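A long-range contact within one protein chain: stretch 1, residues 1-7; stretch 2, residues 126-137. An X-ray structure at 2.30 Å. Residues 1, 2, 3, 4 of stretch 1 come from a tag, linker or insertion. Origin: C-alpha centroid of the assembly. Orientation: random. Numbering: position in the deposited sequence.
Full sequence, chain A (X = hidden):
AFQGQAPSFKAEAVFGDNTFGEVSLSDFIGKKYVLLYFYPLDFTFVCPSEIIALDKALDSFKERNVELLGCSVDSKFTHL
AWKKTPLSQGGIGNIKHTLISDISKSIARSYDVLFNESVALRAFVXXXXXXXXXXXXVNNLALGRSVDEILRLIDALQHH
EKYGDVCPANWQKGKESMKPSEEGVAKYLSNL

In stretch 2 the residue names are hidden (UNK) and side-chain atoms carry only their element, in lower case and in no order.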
ATOM      1  N   ALA A   1       9.455   5.808 -15.854  1.00 57.48           N
ATOM      2  CA  ALA A   1       9.294   5.033 -14.636  1.00 58.22           C
ATOM      3  C   ALA A   1       7.931   4.363 -14.493  1.00 59.25           C
ATOM      4  O   ALA A   1       7.484   3.652 -15.380  1.00 59.52           O
ATOM      5  CB  ALA A   1      10.410   4.021 -14.504  1.00 57.82           C
ATOM      6  N   PHE A   2       7.293   4.590 -13.349  1.00 60.40           N
ATOM      7  CA  PHE A   2       5.854   4.404 -13.177  1.00 60.58           C
ATOM      8  C   PHE A   2       5.062   5.606 -13.679  1.00 59.47           C
ATOM      9  O   PHE A   2       4.724   6.502 -12.917  1.00 59.04           O
ATOM     10  CB  PHE A   2       5.530   4.167 -11.699  1.00 61.82           C
ATOM     11  CG  PHE A   2       6.382   4.968 -10.766  1.00 63.25           C
ATOM     12  CD1 PHE A   2       7.570   4.460 -10.295  1.00 64.69           C
ATOM     13  CD2 PHE A   2       6.005   6.242 -10.381  1.00 63.54           C
ATOM     14  CE1 PHE A   2       8.365   5.197  -9.441  1.00 64.32           C
ATOM     15  CE2 PHE A   2       6.795   6.986  -9.544  1.00 62.58           C
ATOM     16  CZ  PHE A   2       7.980   6.461  -9.072  1.00 63.30           C
ATOM     17  N   GLN A   3       4.770   5.618 -14.972  1.00 57.66           N
ATOM     18  CA  GLN A   3       3.433   5.873 -15.446  1.00 55.50           C
ATOM     19  C   GLN A   3       3.193   5.163 -16.756  1.00 54.01           C
ATOM     20  O   GLN A   3       3.440   5.677 -17.841  1.00 53.73           O
ATOM     21  CB  GLN A   3       3.171   7.350 -15.570  1.00 56.68           C
ATOM     22  CG  GLN A   3       1.774   7.641 -16.008  1.00 57.39           C
ATOM     23  CD  GLN A   3       1.610   9.064 -16.453  1.00 58.22           C
ATOM     24  OE1 GLN A   3       1.983   9.981 -15.740  1.00 58.66           O
ATOM     25  NE2 GLN A   3       1.050   9.254 -17.634  1.00 59.49           N
ATOM     26  N   GLY A   4       2.782   3.922 -16.589  1.00 51.40           N
ATOM     27  CA  GLY A   4       1.829   3.185 -17.392  1.00 47.65           C
ATOM     28  C   GLY A   4       1.416   2.117 -16.409  1.00 45.63           C
ATOM     29  O   GLY A   4       0.739   2.400 -15.429  1.00 45.62           O
ATOM     30  N   GLN A   5       1.838   0.888 -16.658  1.00 43.08           N
ATOM     31  CA  GLN A   5       1.542  -0.196 -15.740  1.00 41.56           C
ATOM     32  C   GLN A   5       2.435   0.014 -14.520  1.00 40.38           C
ATOM     33  O   GLN A   5       3.608   0.359 -14.660  1.00 39.98           O
ATOM     34  CB  GLN A   5       1.884  -1.545 -16.379  1.00 42.47           C
ATOM     35  CG  GLN A   5       0.801  -2.119 -17.259  1.00 44.99           C
ATOM     36  CD  GLN A   5      -0.260  -2.834 -16.451  1.00 47.52           C
ATOM     37  OE1 GLN A   5       0.001  -3.880 -15.843  1.00 45.49           O
ATOM     38  NE2 GLN A   5      -1.465  -2.271 -16.427  1.00 48.51           N
ATOM     39  N   ALA A   6       1.882  -0.153 -13.324  1.00 38.45           N
ATOM     40  CA  ALA A   6       2.703  -0.032 -12.129  1.00 36.51           C
ATOM     41  C   ALA A   6       3.600  -1.272 -12.173  1.00 35.15           C
ATOM     42  O   ALA A   6       3.166  -2.335 -12.621  1.00 35.10           O
ATOM     43  CB  ALA A   6       1.838  -0.061 -10.880  1.00 36.63           C
ATOM     44  N   PRO A   7       4.861  -1.148 -11.725  1.00 32.72           N
ATOM     45  CA  PRO A   7       5.814  -2.263 -11.715  1.00 30.32           C
ATOM     46  C   PRO A   7       5.185  -3.505 -11.098  1.00 28.48           C
ATOM     47  O   PRO A   7       4.866  -3.521  -9.911  1.00 27.02           O
ATOM     48  CB  PRO A   7       6.959  -1.711 -10.881  1.00 31.40           C
ATOM     49  CG  PRO A   7       6.963  -0.265 -11.278  1.00 31.36           C
ATOM     50  CD  PRO A   7       5.492   0.076 -11.204  1.00 32.26           C
ATOM     51  N   UNK A 126      -0.895   4.506  -4.638  1.00 19.38           N
ATOM     52  CA  UNK A 126      -2.264   4.177  -5.016  1.00 18.54           C
ATOM     53  C   UNK A 126      -2.307   3.788  -6.489  1.00 17.35           C
ATOM     54  O   UNK A 126      -1.834   4.529  -7.352  1.00 17.03           O
ATOM     55  c   UNK A 126      -3.188   5.372  -4.736  1.00 17.96           C
ATOM     56  c   UNK A 126      -4.621   5.310  -5.267  1.00 18.61           C
ATOM     57  c   UNK A 126      -5.330   6.616  -4.945  1.00 17.92           C
ATOM     58  c   UNK A 126      -5.363   4.113  -4.680  1.00 17.21           C
ATOM     59  N   UNK A 127      -2.842   2.733  -6.774  1.00 20.00           N
ATOM     60  CA  UNK A 127      -2.937   2.115  -8.091  1.00 20.00           C
ATOM     61  C   UNK A 127      -4.390   1.876  -8.486  1.00 20.00           C
ATOM     62  O   UNK A 127      -5.190   1.400  -7.648  1.00 18.20           O
ATOM     63  c   UNK A 127      -2.155   0.788  -8.122  1.00 20.00           C
ATOM     64  c   UNK A 127      -0.036  -0.320  -7.240  1.00 20.00           C
ATOM     65  c   UNK A 127      -2.065   0.257  -9.544  1.00 20.00           C
ATOM     66  c   UNK A 127      -0.758   0.977  -7.526  1.00 20.00           C
ATOM     67  N   UNK A 128      -4.882   2.244  -9.676  1.00 18.16           N
ATOM     68  CA  UNK A 128      -6.285   2.022 -10.057  1.00 20.19           C
ATOM     69  C   UNK A 128      -6.542   0.583 -10.499  1.00 22.17           C
ATOM     70  O   UNK A 128      -5.631  -0.244 -10.487  1.00 21.90           O
ATOM     71  c   UNK A 128      -5.993   2.830 -12.461  1.00 23.92           C
ATOM     72  o   UNK A 128      -5.915   3.823 -13.211  1.00 24.85           O
ATOM     73  c   UNK A 128      -6.745   3.000 -11.152  1.00 21.59           C
ATOM     74  o   UNK A 128      -5.497   1.720 -12.757  1.00 25.11           O
ATOM     75  N   UNK A 129      -7.749   0.323 -10.970  1.00 23.18           N
ATOM     76  CA  UNK A 129      -8.185  -1.013 -11.317  1.00 23.34           C
ATOM     77  C   UNK A 129      -7.594  -1.500 -12.642  1.00 24.29           C
ATOM     78  O   UNK A 129      -7.740  -2.650 -13.022  1.00 24.72           O
ATOM     79  c   UNK A 129     -12.722  -0.795 -10.812  1.00 23.83           C
ATOM     80  n   UNK A 129     -12.998   0.642 -10.930  1.00 25.53           N
ATOM     81  c   UNK A 129      -9.699  -1.056 -11.349  1.00 23.64           C
ATOM     82  c   UNK A 129     -10.332  -0.404 -10.163  1.00 23.51           C
ATOM     83  c   UNK A 129     -11.633  -1.082  -9.801  1.00 24.11           C
ATOM     84  N   UNK A 130      -6.895  -0.602 -13.316  1.00 24.70           N
ATOM     85  CA  UNK A 130      -6.235  -0.904 -14.581  1.00 24.84           C
ATOM     86  C   UNK A 130      -4.724  -0.979 -14.282  1.00 23.60           C
ATOM     87  O   UNK A 130      -3.906  -1.019 -15.198  1.00 23.34           O
ATOM     88  n   UNK A 130      -9.929  -0.731 -15.421  1.00 36.05           N
ATOM     89  o   UNK A 130      -9.214   1.308 -14.781  1.00 37.52           O
ATOM     90  c   UNK A 130      -9.058   0.280 -15.446  1.00 35.59           C
ATOM     91  c   UNK A 130      -7.843   0.114 -16.355  1.00 31.81           C
ATOM     92  c   UNK A 130      -6.498   0.201 -15.619  1.00 26.39           C
ATOM     93  N   UNK A 131      -4.362  -0.971 -12.994  1.00 22.18           N
ATOM     94  CA  UNK A 131      -2.955  -1.050 -12.610  1.00 20.84           C
ATOM     95  C   UNK A 131      -2.069   0.157 -12.927  1.00 19.93           C
ATOM     96  O   UNK A 131      -0.854   0.024 -13.086  1.00 19.76           O
ATOM     97  N   UNK A 132      -2.667   1.335 -13.018  1.00 18.82           N
ATOM     98  CA  UNK A 132      -1.931   2.566 -13.299  1.00 19.18           C
ATOM     99  C   UNK A 132      -1.740   3.316 -11.977  1.00 19.04           C
ATOM    100  O   UNK A 132      -2.688   3.440 -11.196  1.00 19.39           O
ATOM    101  c   UNK A 132      -2.730   3.469 -14.264  1.00 20.90           C
ATOM    102  c   UNK A 132      -3.192   2.651 -15.474  1.00 21.50           C
ATOM    103  c   UNK A 132      -1.879   4.673 -14.697  1.00 19.73           C
ATOM    104  N   UNK A 133      -0.526   3.813 -11.724  1.00 18.66           N
ATOM    105  CA  UNK A 133      -0.242   4.538 -10.487  1.00 17.46           C
ATOM    106  C   UNK A 133      -0.886   5.921 -10.498  1.00 18.09           C
ATOM    107  O   UNK A 133      -0.688   6.688 -11.436  1.00 20.18           O
ATOM    108  c   UNK A 133       1.974   3.391 -10.032  1.00 14.29           C
ATOM    109  c   UNK A 133       1.527   5.646  -9.031  1.00 16.05           C
ATOM    110  c   UNK A 133       1.291   4.733 -10.255  1.00 16.23           C
ATOM    111  N   UNK A 134      -1.642   6.247  -9.449  1.00 18.40           N
ATOM    112  CA  UNK A 134      -2.287   7.559  -9.367  1.00 19.70           C
ATOM    113  C   UNK A 134      -1.531   8.539  -8.461  1.00 20.59           C
ATOM    114  O   UNK A 134      -1.596   9.752  -8.648  1.00 21.54           O
ATOM    115  n   UNK A 134      -4.780   8.133 -11.527  1.00 20.17           N
ATOM    116  c   UNK A 134      -3.733   7.392  -8.909  1.00 19.10           C
ATOM    117  c   UNK A 134      -4.533   6.435  -9.805  1.00 19.95           C
ATOM    118  o   UNK A 134      -4.342   6.020 -12.166  1.00 22.25           O
ATOM    119  c   UNK A 134      -4.542   6.851 -11.272  1.00 20.63           C
ATOM    120  N   UNK A 135      -0.825   8.021  -7.464  1.00 22.08           N
ATOM    121  CA  UNK A 135      -0.038   8.891  -6.607  1.00 23.09           C
ATOM    122  C   UNK A 135       1.049   8.119  -5.886  1.00 24.18           C
ATOM    123  O   UNK A 135       1.002   6.894  -5.775  1.00 24.49           O
ATOM    124  c   UNK A 135      -1.007   7.573  -2.599  1.00 24.22           C
ATOM    125  c   UNK A 135      -0.904   9.644  -5.585  1.00 24.44           C
ATOM    126  c   UNK A 135      -2.514   8.539  -3.868  1.00 26.92           C
ATOM    127  n   UNK A 135      -2.306   7.758  -2.757  1.00 27.05           N
ATOM    128  c   UNK A 135      -1.296   8.829  -4.388  1.00 25.69           C
ATOM    129  n   UNK A 135      -0.374   8.211  -3.568  1.00 25.42           N
ATOM    130  N   UNK A 136       2.073   8.853  -5.505  1.00 23.83           N
ATOM    131  CA  UNK A 136       3.114   8.386  -4.634  1.00 23.39           C
ATOM    132  C   UNK A 136       3.244   9.368  -3.487  1.00 23.09           C
ATOM    133  O   UNK A 136       3.458  10.549  -3.681  1.00 23.63           O
ATOM    134  c   UNK A 136       4.420   8.283  -5.421  1.00 24.79           C
ATOM    135  c   UNK A 136       6.624   8.846  -4.543  1.00 27.92           C
ATOM    136  c   UNK A 136       6.272   6.749  -5.732  1.00 27.82           C
ATOM    137  c   UNK A 136       5.673   7.723  -4.788  1.00 26.62           C
ATOM    138  N   UNK A 137       3.109   8.861  -2.282  1.00 21.58           N
ATOM    139  CA  UNK A 137       3.265   9.717  -1.112  1.00 21.30           C
ATOM    140  C   UNK A 137       4.497   9.263  -0.325  1.00 22.02           C
ATOM    141  O   UNK A 137       4.630   8.093   0.002  1.00 23.33           O
ATOM    142  c   UNK A 137       0.698  11.209  -1.698  1.00 16.15           C
ATOM    143  c   UNK A 137      -0.267  10.366   0.437  1.00 18.72           C
ATOM    144  c   UNK A 137       2.013   9.639  -0.233  1.00 18.47           C
ATOM    145  c   UNK A 137       1.010  10.798  -0.285  1.00 18.97           C
TER

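Position 126 carries four side-chain carbons forked at the second, and its side chain is out of reach of stretch 1; it is Leu126. Position 127 also has four carbons, but here the fork lies at the first, with one arm two carbons long. That longer arm ends near Ala6, and the pattern identifies Ile127; its CD1 lies 4.1 Å from Ala6 CB.

At position 128 two carbons, the second bearing two oxygens, define a short carboxylate: Asp128. It touches nothing on stretch 1. Instead OD1 accepts two backbone hydrogen bonds inside its own stretch, from N of position 130 at 2.8 Å and from N of position 132 at 2.9 Å, the latter nearly straight at 172°. Position 129 has four carbons in a row ending in nitrogen, out of reach of stretch 1; this is Lys129, whose NZ is hydrogen-bonded elsewhere in the structure.

Position 130 shows three carbons, the third carrying one oxygen and one nitrogen. Elements and chain length give Gln130. Its CA-to-CB bond points sideways and the end of the side chain leads off from stretch 1, whereas its backbone O lies 3.0 Å from Gln5 NE2. Position 131 has no side-chain atoms, so it is Gly131. Its phi of 69° favours glycine, and a CB placed ideally here would come within 3.3 Å of Gln5 NE2, a tight approach. It closes a type I turn begun at Asp128, with Gly131 N donating to Asp128 O at 2.9 Å.

At position 132 one carbon carries two more, giving Val132. The CA-to-CB bond points away overall, yet the side chain still touches stretch 1, and the backbone is close too: CA lies 3.4 Å from Gly4 O in a CA-H...O contact, with an angle of 155° at the hydrogen. Position 133 repeats the three-carbon fork, now directed toward stretch 1, and is Val133. Its CG2 approaches Ala6 CB at 3.6 Å and Phe2 CB at 4.0 Å.

Position 134 has three carbons with one oxygen and one nitrogen on the third, hence Gln134, out of reach of stretch 1. One carbon followed by a five-membered ring of three carbons and two nitrogens makes position 135 His135, also out of reach. Position 136, four carbons forked at the second, points toward stretch 1 and is Leu136; its CD1 meets Phe2 CZ at 3.8 Å, approaching the ring obliquely. Position 137 has the same composition and fork but makes no contact: Leu137.

The contact combines one backbone anchor with an apolar patch. Ala6 N donates to Gly131 O at 2.8 Å and 156°, the one assigned hydrogen bond between the stretches, while Ala6 CB packs against Ile127 and Val133. Phe2, a tag residue with high B factors, extends the apolar surface along Val133 to Leu136. Val133 and Leu136 both have CA-to-CB bonds directed toward stretch 1; the contact buries 403 Å² over both sides.

Stretch 2 (126-137) LIDKQGVVQHLL
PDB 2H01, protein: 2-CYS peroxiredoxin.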